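Side-chain contacts in thermostable carboxypeptidase 1 (PDB 1KA2), which releases amino acids one after another from the C-terminus of peptides, with broad specificity, as a cobalt-dependent metallocarboxypeptidase: residues 7-10 / 11-14; 15-18 / 19-22; 59-63 / 64-68; 279-282 / 283-286. All blocks are in the same frame, centred on the assembly; numbering follows the deposited sequence.

In the fold
Contacts 1 and 2 are successive turns of helix 8-36, their centres 12 Å apart. Contact 3, the connection from helix 43-61 into helix 64-74, lies 12 Å from contact 2 and 14 Å from contact 1, centre to centre; a salt bridge of 2.9 Å from K16 NZ to E65 OE1 ties it to contact 2. F286 of contact 4 meets R18 and W21 of contact 2, whose centre is 15 Å away. Contacts 2, 3 and 4 all reach the second subunit. None lies at the active site, but contact 4 directly follows helix 261-278, whose H269 and H273 hold the magnesium ion together with E299.

Contact 1. Residues 7-10 / 11-14; sequences NETI and KQIL
The first turns of helix 8-36 are closed by regular i to i+4 backbone bonds, the first running from K11 N to N7 O at 3.0 Å, with N7 in the N-cap position. Q12 N to E8 O, I13 N to T9 O and L14 N to I10 O continue the series. Along the outer side, the E8 carboxylate lies between K11 and Q12. With CG anti to the backbone N (chi1 -179°), the bend at chi2 curls the carboxylate back toward these two residues. Its OE2 comes to 3.6 Å from Q12 CG, and its OE1 stands 4.2 Å from K11 NZ, near enough for attraction but beyond a salt bridge. Both neighbours cross the glutamate at about a right angle. K11 CG passes 3.3 Å from N7 O. Sitting in the first turn, the carboxylate of E8 is probably favoured by the positive end of the helix dipole.

I10, I13 and L14 give the packed side its apolar character, and T9 joins them through its CG2 methyl. T9 CG2 approaches I13 CD1 at 4.2 Å, and I10 CG2 meets L14 CD1 at 4.4 Å, both at the long end of van der Waals contact. I10 and L14 also touch I86 of helix 81-99, I13 touches L90 of the same helix and L69 of helix 64-74, and Q12, at the border, lies on L69 too. The arrangement is that of an amphipathic helix start, with charged residues on its outer face and an apolar face set against neighbouring helices.

Contact 2. Residues 15-18 / 19-22; sequences AKYR and RIWA
K16 O receives R19 N at 3.2 Å in an i to i+3 bond. The lysine side chain leads away from these turns of helix 8-36, and its NZ forms a salt bridge with E65. Y17 makes the main apolar contact. Its CG is anti to the backbone N (chi1 -173°), which swings the ring forward over the next turn. There two ring carbons find partners, both approaching obliquely from the same side of the ring: Y17 CE1 is 4.2 Å from I20 CG2, and Y17 CE2 is 4.0 Å from W21 CB, each neighbour crossing the tyrosine at about a right angle. W21 N binds Y17 O at 2.6 Å. R18 follows with its carbonyl, which accepts from A22 N at 2.7 Å and also lies at the edge of the indole, W21 CE3 being 3.9 Å from R18 O. The R18 guanidinium makes a cation-pi contact with F286, whose ring also meets W21 edge to face.

R19, extended from CG to NE, reaches E59 of the second subunit in a salt bridge. I20 packs on L60 and L61 of helix 43-61, and W21 on V48 of the second subunit. Y17 thus keeps I20 and W21 company within the helix, whereas the three positive charges diverge to helix 64-74, the 279-286 loop and the dimer partner, a spread that probably helps to stabilise all three junctions.

Contact 3. Residues 59-63 / 64-68; sequences ELLLH and PEFVN
H63 and E65 meet at the start of helix 64-74, where the imidazole caps the helix. H63 ND1 accepts from E65 N at 3.1 Å, with the donor exactly in the ring plane. CG anti to the backbone N (chi1 -168°) turns the ring over the new helix's first turn, and P64 CD packs against one face, 3.4 Å from H63 CG. Because ND1 is the acceptor, a neutral H63 would probably carry its proton on NE2. The H63 carbonyl is used as well, V67 N binding H63 O at 3.0 Å. One residue further on, N68 N binds P64 O at 2.7 Å. At the end of helix 43-61, the bonds from L62 N to E59 O and from H63 N to L60 O are both weak, each 3.4 Å long.

The E65 side chain runs beside the imidazole, carboxylate and ring planes nearly perpendicular, bringing E65 OE2 to 3.1 Å from H63 CE1, while its OE1 is taken up by K16. Both carboxylate oxygens of E59 are satisfied outside this connection. Between the two helices, L61 CD1 meets F66 CE2 at 3.7 Å, and L90 of helix 81-99 touches the same phenylalanine.

Replacing H63 by an alanine would probably leave E65 N without its capping acceptor and uncover the side of P64 on which the ring lies. The chemistry implies a short connection between two helices in which the start of the following helix is capped by the ring nitrogen and carbonyl of one residue.

Contact 4. Residues 279-282 / 283-286; sequences QQDE and RFMF
D281 to F284 form a type I turn that opens a short 3-10 segment: F284 N binds D281 O at 2.9 Å, and M285 N makes a weak bond to E282 O. The D281 carboxylate folds over the same turn. Its OD1 accepts from R283 N at 3.0 Å on the anti side, an Asx turn, and from R283 NE on the syn side, while D281 OD2 takes R283 NH2 at 2.7 Å. The arginine, bent at chi3 (-63°), thus grips the carboxylate side-on with two nitrogens, the two planes only 19° apart. D281 CB sits over one face of the F284 ring, 3.9 Å from its centroid, in a CH-pi contact.

An alanine here removes both carboxylate oxygens, and the guanidinium of R283 would probably be left without its mate and able to turn.

E282 and M285 run side by side, M285 CE 4.1 Å from E282 CD. The E282 carboxylate itself forms salt bridges with R230 and R247. An Asx turn superposed on a type I turn is thus the local motif of this loop, which follows the metal-binding HEXXH helix 261-278.

Contact 1. Residues 7-10 / 11-14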
loop_
_atom_site.group_PDB
_atom_site.type_symbol
_atom_site.label_atom_id
_atom_site.label_comp_id
_atom_site.label_asym_id
_atom_site.label_seq_id
_atom_site.Cartn_x
_atom_site.Cartn_y
_atom_site.Cartn_z
ATOM N N ASN A 7 -33.938 7.104 0.332
ATOM C CA ASN A 7 -34.572 6.084 -0.490
ATOM C C ASN A 7 -33.997 4.683 -0.306
ATOM O O ASN A 7 -32.781 4.484 -0.300
ATOM C CB ASN A 7 -34.493 6.456 -1.963
ATOM C CG ASN A 7 -35.162 5.427 -2.840
ATOM O OD1 ASN A 7 -36.384 5.293 -2.828
ATOM N ND2 ASN A 7 -34.367 4.675 -3.592
ATOM N N GLU A 8 -34.896 3.715 -0.180
ATOM C CA GLU A 8 -34.539 2.317 0.011
ATOM C C GLU A 8 -33.775 1.721 -1.171
ATOM O O GLU A 8 -32.819 0.974 -0.974
ATOM C CB GLU A 8 -35.806 1.508 0.271
ATOM C CG GLU A 8 -35.580 0.032 0.510
ATOM C CD GLU A 8 -34.563 -0.230 1.592
ATOM O OE1 GLU A 8 -34.499 0.564 2.556
ATOM O OE2 GLU A 8 -33.837 -1.239 1.483
ATOM N N THR A 9 -34.197 2.037 -2.394
ATOM C CA THR A 9 -33.520 1.514 -3.579
ATOM C C THR A 9 -32.107 2.080 -3.624
ATOM O O THR A 9 -31.164 1.388 -3.996
ATOM C CB THR A 9 -34.270 1.888 -4.890
ATOM O OG1 THR A 9 -35.471 1.113 -4.985
ATOM C CG2 THR A 9 -33.403 1.613 -6.108
ATOM N N ILE A 10 -31.979 3.343 -3.231
ATOM C CA ILE A 10 -30.689 4.024 -3.198
ATOM C C ILE A 10 -29.770 3.361 -2.155
ATOM O O ILE A 10 -28.584 3.174 -2.406
ATOM C CB ILE A 10 -30.872 5.520 -2.861
ATOM C CG1 ILE A 10 -31.704 6.210 -3.949
ATOM C CG2 ILE A 10 -29.520 6.197 -2.722
ATOM C CD1 ILE A 10 -31.015 6.371 -5.286
ATOM N N LYS A 11 -30.317 2.994 -0.998
ATOM C CA LYS A 11 -29.510 2.352 0.040
ATOM C C LYS A 11 -29.023 0.976 -0.389
ATOM O O LYS A 11 -27.896 0.595 -0.081
ATOM C CB LYS A 11 -30.297 2.173 1.340
ATOM C CG LYS A 11 -30.688 3.430 2.093
ATOM C CD LYS A 11 -31.427 3.004 3.368
ATOM C CE LYS A 11 -32.226 4.124 3.991
ATOM N NZ LYS A 11 -33.046 3.611 5.129
ATOM N N GLN A 12 -29.879 0.214 -1.070
ATOM C CA GLN A 12 -29.496 -1.120 -1.518
ATOM C C GLN A 12 -28.323 -0.978 -2.474
ATOM O O GLN A 12 -27.416 -1.798 -2.491
ATOM C CB GLN A 12 -30.645 -1.817 -2.253
ATOM C CG GLN A 12 -31.978 -1.862 -1.517
ATOM C CD GLN A 12 -32.985 -2.759 -2.220
ATOM O OE1 GLN A 12 -32.925 -3.986 -2.103
ATOM N NE2 GLN A 12 -33.899 -2.155 -2.974
ATOM N N ILE A 13 -28.357 0.076 -3.276
ATOM C CA ILE A 13 -27.301 0.337 -4.235
ATOM C C ILE A 13 -26.000 0.670 -3.521
ATOM O O ILE A 13 -24.960 0.070 -3.808
ATOM C CB ILE A 13 -27.690 1.500 -5.174
ATOM C CG1 ILE A 13 -28.799 1.041 -6.125
ATOM C CG2 ILE A 13 -26.467 1.991 -5.944
ATOM C CD1 ILE A 13 -29.348 2.147 -7.016
ATOM N N LEU A 14 -26.060 1.612 -2.583
ATOM C CA LEU A 14 -24.874 2.022 -1.840
ATOM C C LEU A 14 -24.221 0.869 -1.084
ATOM O O LEU A 14 -22.997 0.834 -0.948
ATOM C CB LEU A 14 -25.211 3.164 -0.872
ATOM C CG LEU A 14 -25.668 4.474 -1.523
ATOM C CD1 LEU A 14 -25.849 5.552 -0.456
ATOM C CD2 LEU A 14 -24.648 4.920 -2.574
#

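Contact 2. Residues 15-18 / 19-22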
loop_
_atom_site.group_PDB
_atom_site.type_symbol
_atom_site.label_atom_id
_atom_site.label_comp_id
_atom_site.label_asym_id
_atom_site.label_seq_id
_atom_site.Cartn_x
_atom_site.Cartn_y
_atom_site.Cartn_z
ATOM N N ALA A 15 -25.030 -0.070 -0.598
ATOM C CA ALA A 15 -24.508 -1.231 0.120
ATOM C C ALA A 15 -23.701 -2.111 -0.841
ATOM O O ALA A 15 -22.631 -2.592 -0.493
ATOM C CB ALA A 15 -25.654 -2.036 0.728
ATOM N N LYS A 16 -24.218 -2.333 -2.046
ATOM C CA LYS A 16 -23.482 -3.130 -3.018
ATOM C C LYS A 16 -22.271 -2.347 -3.507
ATOM O O LYS A 16 -21.204 -2.908 -3.696
ATOM C CB LYS A 16 -24.364 -3.493 -4.213
ATOM C CG LYS A 16 -25.454 -4.487 -3.891
ATOM C CD LYS A 16 -26.370 -4.711 -5.089
ATOM C CE LYS A 16 -27.092 -6.035 -4.964
ATOM N NZ LYS A 16 -26.108 -7.145 -4.968
ATOM N N TYR A 17 -22.441 -1.043 -3.705
ATOM C CA TYR A 17 -21.355 -0.182 -4.177
ATOM C C TYR A 17 -20.114 -0.205 -3.266
ATOM O O TYR A 17 -18.971 -0.029 -3.740
ATOM C CB TYR A 17 -21.844 1.259 -4.308
ATOM C CG TYR A 17 -20.824 2.158 -4.960
ATOM C CD1 TYR A 17 -20.562 2.052 -6.322
ATOM C CD2 TYR A 17 -20.085 3.074 -4.209
ATOM C CE1 TYR A 17 -19.586 2.833 -6.932
ATOM C CE2 TYR A 17 -19.095 3.863 -4.807
ATOM C CZ TYR A 17 -18.856 3.729 -6.175
ATOM O OH TYR A 17 -17.894 4.471 -6.805
ATOM N N ARG A 18 -20.335 -0.417 -1.969
ATOM C CA ARG A 18 -19.239 -0.461 -1.004
ATOM C C ARG A 18 -18.144 -1.432 -1.459
ATOM O O ARG A 18 -16.960 -1.126 -1.364
ATOM C CB ARG A 18 -19.757 -0.874 0.384
ATOM C CG ARG A 18 -20.442 0.235 1.165
ATOM C CD ARG A 18 -20.077 0.145 2.627
ATOM N NE ARG A 18 -20.584 1.298 3.359
ATOM C CZ ARG A 18 -20.395 1.506 4.656
ATOM N NH1 ARG A 18 -19.707 0.637 5.377
ATOM N NH2 ARG A 18 -20.889 2.588 5.227
ATOM N N ARG A 19 -18.559 -2.602 -1.944
ATOM C CA ARG A 19 -17.628 -3.622 -2.427
ATOM C C ARG A 19 -16.825 -3.074 -3.590
ATOM O O ARG A 19 -15.615 -3.230 -3.662
ATOM C CB ARG A 19 -18.369 -4.872 -2.920
ATOM C CG ARG A 19 -18.560 -5.939 -1.899
ATOM C CD ARG A 19 -19.058 -7.211 -2.529
ATOM N NE ARG A 19 -19.150 -8.262 -1.519
ATOM C CZ ARG A 19 -19.553 -9.497 -1.751
ATOM N NH1 ARG A 19 -19.913 -9.855 -2.966
ATOM N NH2 ARG A 19 -19.583 -10.373 -0.763
ATOM N N ILE A 20 -17.532 -2.463 -4.524
ATOM C CA ILE A 20 -16.888 -1.888 -5.683
ATOM C C ILE A 20 -15.942 -0.810 -5.166
ATOM O O ILE A 20 -14.788 -0.729 -5.589
ATOM C CB ILE A 20 -17.921 -1.275 -6.652
ATOM C CG1 ILE A 20 -18.795 -2.385 -7.243
ATOM C CG2 ILE A 20 -17.206 -0.507 -7.731
ATOM C CD1 ILE A 20 -19.882 -1.876 -8.224
ATOM N N TRP A 21 -16.431 0.009 -4.235
ATOM C CA TRP A 21 -15.609 1.064 -3.666
ATOM C C TRP A 21 -14.358 0.485 -2.995
ATOM O O TRP A 21 -13.266 1.035 -3.128
ATOM C CB TRP A 21 -16.406 1.887 -2.639
ATOM C CG TRP A 21 -15.551 2.907 -1.925
ATOM C CD1 TRP A 21 -15.272 4.182 -2.331
ATOM C CD2 TRP A 21 -14.786 2.689 -0.737
ATOM N NE1 TRP A 21 -14.373 4.771 -1.472
ATOM C CE2 TRP A 21 -14.055 3.875 -0.483
ATOM C CE3 TRP A 21 -14.640 1.601 0.140
ATOM C CZ2 TRP A 21 -13.191 4.009 0.616
ATOM C CZ3 TRP A 21 -13.772 1.731 1.239
ATOM C CH2 TRP A 21 -13.059 2.929 1.461
ATOM N N ALA A 22 -14.509 -0.624 -2.281
ATOM C CA ALA A 22 -13.372 -1.240 -1.600
ATOM C C ALA A 22 -12.275 -1.712 -2.568
ATOM O O ALA A 22 -11.081 -1.551 -2.296
ATOM C CB ALA A 22 -13.859 -2.401 -0.738
#

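Contact 3. Residues 59-63 / 64-68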
loop_
_atom_site.group_PDB
_atom_site.type_symbol
_atom_site.label_atom_id
_atom_site.label_comp_id
_atom_site.label_asym_id
_atom_site.label_seq_id
_atom_site.Cartn_x
_atom_site.Cartn_y
_atom_site.Cartn_z
ATOM N N GLU A 59 -16.759 -6.678 -13.340
ATOM C CA GLU A 59 -17.749 -7.731 -13.203
ATOM C C GLU A 59 -18.835 -7.329 -12.208
ATOM O O GLU A 59 -20.020 -7.537 -12.458
ATOM C CB GLU A 59 -17.068 -9.018 -12.747
ATOM C CG GLU A 59 -17.983 -10.221 -12.690
ATOM C CD GLU A 59 -17.250 -11.490 -12.297
ATOM O OE1 GLU A 59 -16.341 -11.918 -13.052
ATOM O OE2 GLU A 59 -17.587 -12.056 -11.230
ATOM N N LEU A 60 -18.426 -6.746 -11.084
ATOM C CA LEU A 60 -19.370 -6.320 -10.050
ATOM C C LEU A 60 -20.239 -5.145 -10.509
ATOM O O LEU A 60 -21.429 -5.072 -10.194
ATOM C CB LEU A 60 -18.609 -5.928 -8.773
ATOM C CG LEU A 60 -17.890 -7.028 -7.980
ATOM C CD1 LEU A 60 -17.138 -6.417 -6.802
ATOM C CD2 LEU A 60 -18.896 -8.045 -7.474
ATOM N N LEU A 61 -19.642 -4.217 -11.246
ATOM C CA LEU A 61 -20.380 -3.064 -11.729
ATOM C C LEU A 61 -21.471 -3.471 -12.713
ATOM O O LEU A 61 -22.526 -2.839 -12.779
ATOM C CB LEU A 61 -19.433 -2.077 -12.413
ATOM C CG LEU A 61 -20.049 -0.754 -12.872
ATOM C CD1 LEU A 61 -20.500 0.042 -11.644
ATOM C CD2 LEU A 61 -19.031 0.042 -13.676
ATOM N N LEU A 62 -21.224 -4.532 -13.473
ATOM C CA LEU A 62 -22.196 -4.975 -14.464
ATOM C C LEU A 62 -23.028 -6.187 -14.054
ATOM O O LEU A 62 -23.678 -6.809 -14.887
ATOM C CB LEU A 62 -21.488 -5.242 -15.798
ATOM C CG LEU A 62 -21.165 -4.035 -16.689
ATOM C CD1 LEU A 62 -20.518 -2.935 -15.878
ATOM C CD2 LEU A 62 -20.247 -4.474 -17.827
ATOM N N HIS A 63 -23.018 -6.523 -12.770
ATOM C CA HIS A 63 -23.809 -7.654 -12.306
ATOM C C HIS A 63 -25.288 -7.298 -12.505
ATOM O O HIS A 63 -25.697 -6.171 -12.246
ATOM C CB HIS A 63 -23.523 -7.923 -10.828
ATOM C CG HIS A 63 -24.070 -9.225 -10.338
ATOM N ND1 HIS A 63 -25.422 -9.476 -10.241
ATOM C CD2 HIS A 63 -23.445 -10.363 -9.954
ATOM C CE1 HIS A 63 -25.606 -10.715 -9.819
ATOM N NE2 HIS A 63 -24.423 -11.274 -9.638
ATOM N N PRO A 64 -26.108 -8.254 -12.978
ATOM C CA PRO A 64 -27.538 -7.990 -13.197
ATOM C C PRO A 64 -28.219 -7.283 -12.021
ATOM O O PRO A 64 -28.985 -6.334 -12.209
ATOM C CB PRO A 64 -28.108 -9.383 -13.445
ATOM C CG PRO A 64 -26.967 -10.087 -14.120
ATOM C CD PRO A 64 -25.779 -9.656 -13.289
ATOM N N GLU A 65 -27.934 -7.749 -10.813
ATOM C CA GLU A 65 -28.508 -7.159 -9.617
ATOM C C GLU A 65 -28.209 -5.667 -9.527
ATOM O O GLU A 65 -29.118 -4.849 -9.357
ATOM C CB GLU A 65 -27.959 -7.857 -8.378
ATOM C CG GLU A 65 -28.369 -9.303 -8.258
ATOM C CD GLU A 65 -27.720 -9.972 -7.069
ATOM O OE1 GLU A 65 -27.748 -9.375 -5.971
ATOM O OE2 GLU A 65 -27.183 -11.091 -7.226
ATOM N N PHE A 66 -26.933 -5.315 -9.646
ATOM C CA PHE A 66 -26.537 -3.919 -9.564
ATOM C C PHE A 66 -27.169 -3.096 -10.687
ATOM O O PHE A 66 -27.751 -2.039 -10.438
ATOM C CB PHE A 66 -25.010 -3.793 -9.619
ATOM C CG PHE A 66 -24.497 -2.453 -9.163
ATOM C CD1 PHE A 66 -24.521 -2.104 -7.817
ATOM C CD2 PHE A 66 -24.020 -1.532 -10.080
ATOM C CE1 PHE A 66 -24.077 -0.852 -7.396
ATOM C CE2 PHE A 66 -23.579 -0.286 -9.673
ATOM C CZ PHE A 66 -23.607 0.055 -8.327
ATOM N N VAL A 67 -27.062 -3.576 -11.920
ATOM C CA VAL A 67 -27.640 -2.848 -13.037
ATOM C C VAL A 67 -29.152 -2.701 -12.876
ATOM O O VAL A 67 -29.695 -1.619 -13.118
ATOM C CB VAL A 67 -27.331 -3.532 -14.396
ATOM C CG1 VAL A 67 -27.955 -2.731 -15.532
ATOM C CG2 VAL A 67 -25.825 -3.639 -14.597
ATOM N N ASN A 68 -29.833 -3.772 -12.469
ATOM C CA ASN A 68 -31.289 -3.716 -12.275
ATOM C C ASN A 68 -31.665 -2.618 -11.273
ATOM O O ASN A 68 -32.603 -1.860 -11.497
ATOM C CB ASN A 68 -31.844 -5.066 -11.773
ATOM C CG ASN A 68 -31.874 -6.147 -12.860
ATOM O OD1 ASN A 68 -31.989 -5.853 -14.056
ATOM N ND2 ASN A 68 -31.800 -7.409 -12.438
#

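Contact 4. Residues 279-282 / 283-286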
loop_
_atom_site.group_PDB
_atom_site.type_symbol
_atom_site.label_atom_id
_atom_site.label_comp_id
_atom_site.label_asym_id
_atom_site.label_seq_id
_atom_site.Cartn_x
_atom_site.Cartn_y
_atom_site.Cartn_z
ATOM N N GLN A 279 -11.253 18.153 0.744
ATOM C CA GLN A 279 -12.422 18.936 1.128
ATOM C C GLN A 279 -13.722 18.399 0.556
ATOM O O GLN A 279 -14.591 19.153 0.136
ATOM C CB GLN A 279 -12.219 20.402 0.736
ATOM C CG GLN A 279 -10.971 20.993 1.388
ATOM C CD GLN A 279 -10.971 22.508 1.444
ATOM O OE1 GLN A 279 -10.742 23.091 2.502
ATOM N NE2 GLN A 279 -11.215 23.150 0.311
ATOM N N GLN A 280 -13.842 17.078 0.564
ATOM C CA GLN A 280 -15.024 16.411 0.064
ATOM C C GLN A 280 -16.020 16.328 1.220
ATOM O O GLN A 280 -15.646 16.498 2.374
ATOM C CB GLN A 280 -14.639 15.020 -0.434
ATOM C CG GLN A 280 -15.489 14.519 -1.565
ATOM C CD GLN A 280 -15.400 15.382 -2.812
ATOM O OE1 GLN A 280 -16.247 15.288 -3.682
ATOM N NE2 GLN A 280 -14.367 16.211 -2.909
ATOM N N ASP A 281 -17.287 16.083 0.912
ATOM C CA ASP A 281 -18.326 16.000 1.935
ATOM C C ASP A 281 -18.373 14.587 2.516
ATOM O O ASP A 281 -18.733 13.644 1.814
ATOM C CB ASP A 281 -19.675 16.353 1.307
ATOM C CG ASP A 281 -20.749 16.635 2.334
ATOM O OD1 ASP A 281 -20.862 15.858 3.302
ATOM O OD2 ASP A 281 -21.494 17.628 2.161
ATOM N N GLU A 282 -18.034 14.437 3.796
ATOM C CA GLU A 282 -18.022 13.110 4.422
ATOM C C GLU A 282 -19.361 12.373 4.487
ATOM O O GLU A 282 -19.400 11.186 4.802
ATOM C CB GLU A 282 -17.417 13.182 5.825
ATOM C CG GLU A 282 -15.985 13.699 5.850
ATOM C CD GLU A 282 -15.300 13.444 7.180
ATOM O OE1 GLU A 282 -15.995 13.380 8.215
ATOM O OE2 GLU A 282 -14.064 13.308 7.191
ATOM N N ARG A 283 -20.462 13.054 4.201
ATOM C CA ARG A 283 -21.738 12.359 4.212
ATOM C C ARG A 283 -21.829 11.487 2.954
ATOM O O ARG A 283 -22.726 10.659 2.837
ATOM C CB ARG A 283 -22.895 13.358 4.238
ATOM C CG ARG A 283 -22.900 14.252 5.466
ATOM C CD ARG A 283 -23.947 15.343 5.345
ATOM N NE ARG A 283 -23.656 16.235 4.232
ATOM C CZ ARG A 283 -24.508 17.131 3.752
ATOM N NH1 ARG A 283 -25.710 17.256 4.293
ATOM N NH2 ARG A 283 -24.163 17.891 2.726
ATOM N N PHE A 284 -20.891 11.684 2.022
ATOM C CA PHE A 284 -20.841 10.934 0.758
ATOM C C PHE A 284 -19.790 9.806 0.781
ATOM O O PHE A 284 -19.573 9.115 -0.227
ATOM C CB PHE A 284 -20.521 11.880 -0.420
ATOM C CG PHE A 284 -21.441 13.082 -0.529
ATOM C CD1 PHE A 284 -22.670 13.115 0.134
ATOM C CD2 PHE A 284 -21.077 14.178 -1.313
ATOM C CE1 PHE A 284 -23.515 14.219 0.018
ATOM C CE2 PHE A 284 -21.922 15.291 -1.437
ATOM C CZ PHE A 284 -23.139 15.313 -0.771
ATOM N N MET A 285 -19.137 9.623 1.927
ATOM C CA MET A 285 -18.104 8.600 2.078
ATOM C C MET A 285 -18.603 7.225 1.621
ATOM O O MET A 285 -19.704 6.803 1.984
ATOM C CB MET A 285 -17.660 8.553 3.547
ATOM C CG MET A 285 -16.286 7.971 3.788
ATOM S SD MET A 285 -15.871 7.929 5.550
ATOM C CE MET A 285 -15.296 9.608 5.807
ATOM N N PHE A 286 -17.789 6.528 0.826
ATOM C CA PHE A 286 -18.145 5.198 0.300
ATOM C C PHE A 286 -19.149 5.210 -0.866
ATOM O O PHE A 286 -19.547 4.148 -1.351
ATOM C CB PHE A 286 -18.717 4.317 1.412
ATOM C CG PHE A 286 -17.906 4.331 2.654
ATOM C CD1 PHE A 286 -18.434 4.841 3.832
ATOM C CD2 PHE A 286 -16.594 3.867 2.645
ATOM C CE1 PHE A 286 -17.659 4.891 4.997
ATOM C CE2 PHE A 286 -15.816 3.911 3.793
ATOM C CZ PHE A 286 -16.349 4.425 4.975
#